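Chromosome segregation protein smc (Pyrococcus furiosus, PDB 3KTA) binds and hydrolyses ATP through an ABC-type head domain with adenylate kinase activity, and is thought to act in chromosome condensation and partitioning. Local coordinates at the interface of chains B and A. Residues are numbered along the deposited sequence; one frame, centred on the assembly and turned at random. Chains: chain A, Chromosome segregation protein smc; chain B, Chromosome segregation protein smc.

The interface of chains B and A. Residues chain B 30-32, 39, 42; chain A 122-124, 130, 136-139, 151, 156, 160.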
loop_
_atom_site.group_PDB
_atom_site.type_symbol
_atom_site.label_atom_id
_atom_site.label_comp_id
_atom_site.label_asym_id
_atom_site.label_seq_id
_atom_site.Cartn_x
_atom_site.Cartn_y
_atom_site.Cartn_z
ATOM N N ALA B 30 -10.404 6.210 1.947
ATOM C CA ALA B 30 -10.016 6.719 0.644
ATOM C C ALA B 30 -9.438 8.110 0.827
ATOM O O ALA B 30 -9.960 8.905 1.612
ATOM C CB ALA B 30 -11.214 6.786 -0.297
ATOM N N ILE B 31 -8.378 8.396 0.079
ATOM C CA ILE B 31 -7.738 9.709 0.079
ATOM C C ILE B 31 -7.928 10.317 -1.301
ATOM O O ILE B 31 -7.502 9.733 -2.300
ATOM C CB ILE B 31 -6.247 9.595 0.382
ATOM C CG1 ILE B 31 -6.056 9.001 1.781
ATOM C CG2 ILE B 31 -5.581 10.964 0.295
ATOM C CD1 ILE B 31 -4.605 8.652 2.101
ATOM N N VAL B 32 -8.595 11.466 -1.352
ATOM C CA VAL B 32 -8.883 12.139 -2.620
ATOM C C VAL B 32 -8.349 13.569 -2.597
ATOM O O VAL B 32 -8.078 14.123 -1.543
ATOM C CB VAL B 32 -10.422 12.154 -2.964
ATOM C CG1 VAL B 32 -10.982 10.742 -3.029
ATOM C CG2 VAL B 32 -11.204 12.995 -1.967
ATOM N N LYS B 39 -1.176 14.068 -1.943
ATOM C CA LYS B 39 -1.697 12.761 -1.522
ATOM C C LYS B 39 -0.589 11.723 -1.306
ATOM O O LYS B 39 -0.501 11.087 -0.234
ATOM C CB LYS B 39 -2.744 12.256 -2.526
ATOM C CG LYS B 39 -3.922 13.219 -2.707
ATOM C CD LYS B 39 -4.933 12.654 -3.715
ATOM C CE LYS B 39 -4.309 12.369 -5.085
ATOM N NZ LYS B 39 -3.974 13.609 -5.839
ATOM N N ILE B 42 1.529 11.610 1.880
ATOM C CA ILE B 42 1.030 10.885 3.057
ATOM C C ILE B 42 1.578 9.460 3.093
ATOM O O ILE B 42 1.999 8.973 4.139
ATOM C CB ILE B 42 -0.508 10.866 3.097
ATOM C CG1 ILE B 42 -1.051 12.293 3.162
ATOM C CG2 ILE B 42 -1.008 9.999 4.261
ATOM C CD1 ILE B 42 -2.571 12.356 3.082
ATOM N N VAL A 122 -6.300 3.966 0.566
ATOM C CA VAL A 122 -6.280 3.970 -0.889
ATOM C C VAL A 122 -6.371 5.399 -1.405
ATOM O O VAL A 122 -7.335 6.094 -1.121
ATOM C CB VAL A 122 -7.495 3.172 -1.441
ATOM C CG1 VAL A 122 -7.514 3.202 -2.972
ATOM C CG2 VAL A 122 -7.480 1.727 -0.935
ATOM N N ILE A 123 -5.361 5.827 -2.159
ATOM C CA ILE A 123 -5.411 7.118 -2.827
ATOM C C ILE A 123 -6.017 6.928 -4.204
ATOM O O ILE A 123 -5.596 6.035 -4.938
ATOM C CB ILE A 123 -4.011 7.690 -3.005
ATOM C CG1 ILE A 123 -3.368 7.958 -1.636
ATOM C CG2 ILE A 123 -4.087 8.973 -3.846
ATOM C CD1 ILE A 123 -1.850 8.142 -1.681
ATOM N N THR A 124 -7.014 7.740 -4.549
ATOM C CA THR A 124 -7.759 7.511 -5.798
ATOM C C THR A 124 -8.446 8.771 -6.314
ATOM O O THR A 124 -8.811 9.654 -5.533
ATOM C CB THR A 124 -8.811 6.395 -5.617
ATOM O OG1 THR A 124 -9.490 6.153 -6.862
ATOM C CG2 THR A 124 -9.837 6.779 -4.552
HETATM N N MSE A 130 -14.012 5.085 -4.579
HETATM C CA MSE A 130 -14.237 5.876 -3.348
HETATM C C MSE A 130 -15.569 5.590 -2.641
HETATM O O MSE A 130 -15.676 5.713 -1.419
HETATM C CB MSE A 130 -14.124 7.431 -3.672
HETATM C CG MSE A 130 -15.485 8.392 -3.751
HETATM SE SE MSE A 130 -14.850 10.198 -3.453
HETATM C CE MSE A 130 -13.936 9.854 -1.774
ATOM N N ILE A 136 -13.378 9.145 4.344
ATOM C CA ILE A 136 -12.761 9.837 3.223
ATOM C C ILE A 136 -11.933 11.007 3.743
ATOM O O ILE A 136 -12.407 11.820 4.548
ATOM C CB ILE A 136 -13.827 10.393 2.235
ATOM C CG1 ILE A 136 -14.791 9.280 1.818
ATOM C CG2 ILE A 136 -13.152 11.038 1.045
ATOM C CD1 ILE A 136 -16.128 9.795 1.257
ATOM N N ILE A 137 -10.684 11.066 3.303
ATOM C CA ILE A 137 -9.786 12.161 3.629
ATOM C C ILE A 137 -9.619 13.015 2.386
ATOM O O ILE A 137 -9.339 12.489 1.310
ATOM C CB ILE A 137 -8.393 11.624 4.034
ATOM C CG1 ILE A 137 -8.461 10.858 5.346
ATOM C CG2 ILE A 137 -7.366 12.748 4.138
ATOM C CD1 ILE A 137 -7.167 10.178 5.664
ATOM N N GLY A 138 -9.802 14.325 2.531
ATOM C CA GLY A 138 -9.612 15.233 1.414
ATOM C C GLY A 138 -8.293 15.969 1.546
ATOM O O GLY A 138 -7.991 16.505 2.613
ATOM N N VAL A 139 -7.507 15.983 0.474
ATOM C CA VAL A 139 -6.251 16.726 0.439
ATOM C C VAL A 139 -6.370 17.925 -0.515
ATOM O O VAL A 139 -6.924 17.813 -1.614
ATOM C CB VAL A 139 -5.075 15.829 -0.015
ATOM C CG1 VAL A 139 -3.765 16.593 0.040
ATOM C CG2 VAL A 139 -4.986 14.577 0.848
ATOM N N LEU A 151 -14.006 14.330 4.728
ATOM C CA LEU A 151 -15.032 14.673 3.747
ATOM C C LEU A 151 -16.220 13.737 3.831
ATOM O O LEU A 151 -16.062 12.536 4.023
ATOM C CB LEU A 151 -14.478 14.577 2.318
ATOM C CG LEU A 151 -13.405 15.553 1.846
ATOM C CD1 LEU A 151 -12.942 15.174 0.428
ATOM C CD2 LEU A 151 -13.912 16.989 1.894
ATOM N N ALA A 156 -16.963 14.873 -1.374
ATOM C CA ALA A 156 -15.903 14.191 -2.113
ATOM C C ALA A 156 -16.285 14.046 -3.580
ATOM O O ALA A 156 -15.431 14.171 -4.464
ATOM C CB ALA A 156 -15.599 12.838 -1.504
ATOM N N LEU A 160 -14.228 15.275 -6.930
ATOM C CA LEU A 160 -13.813 14.389 -8.010
ATOM C C LEU A 160 -14.379 14.873 -9.336
ATOM O O LEU A 160 -13.738 14.753 -10.368
ATOM C CB LEU A 160 -14.223 12.932 -7.731
ATOM C CG LEU A 160 -13.432 12.216 -6.635
ATOM C CD1 LEU A 160 -13.778 10.738 -6.617
ATOM C CD2 LEU A 160 -11.947 12.399 -6.863
#
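B:Ile31 sets CG1 anti to its carbonyl carbon (chi1 -62°), which leaves CG2 anti to the backbone N. B:Val32 also has CG1 anti to the carbonyl carbon (-58°), but its CG2 takes the crowded position between backbone N and carbonyl carbon, and it points to the opposite face of the sheet. B:Lys39 sets CG anti to the carbonyl carbon, then bends at chi3 and chi4. The three belong to strand 28-33 and helix 39-49 of chain B. The strand is inserted between strands 119-123 and 135-142 of chain A, parallel to both.

On one side of the strand, B:Ile31 N donates a hydrogen bond to A:Val122 O at 2.8 Å, with the donor above the carbonyl plane. B:Ile31 O accepts one from A:Thr124 N at 3.0 Å. On the other side, A:Ile137 N donates to B:Ala30 O, B:Val32 N to A:Ile137 O, and A:Val139 N to B:Val32 O. These three hydrogen bonds run nearly along the C=O axes.

B:Ile31 lies alongside A:Ile137, pointing the same way. It crosses A:Val139 obliquely, with B:Ile31 CG2 and A:Val139 CG2 3.7 Å apart, while B:Ile31 CB meets A:Ile123 CG1. The aliphatic part of B:Lys39 continues this face, with CE 3.6 Å from A:Ile123 CG2. B:Ile42 CD1 meets A:Val139 CG2 tip to tip.

On the other face, A:Met130, a selenomethionine, crosses B:Val32 at about a right angle. Its CE sits tightly on B:Val32 CG1, at 3.3 Å. B:Val32 CG2 reaches A:Leu151 CD1 at 3.7 Å.

B:Lys39 is the P-loop lysine of the ATP site. The mixed-chain sheet thus joins chain B, the N-terminal piece, to chain A, the C-terminal piece, in one ABC-type ATPase head and may steady the start of the P-loop helix.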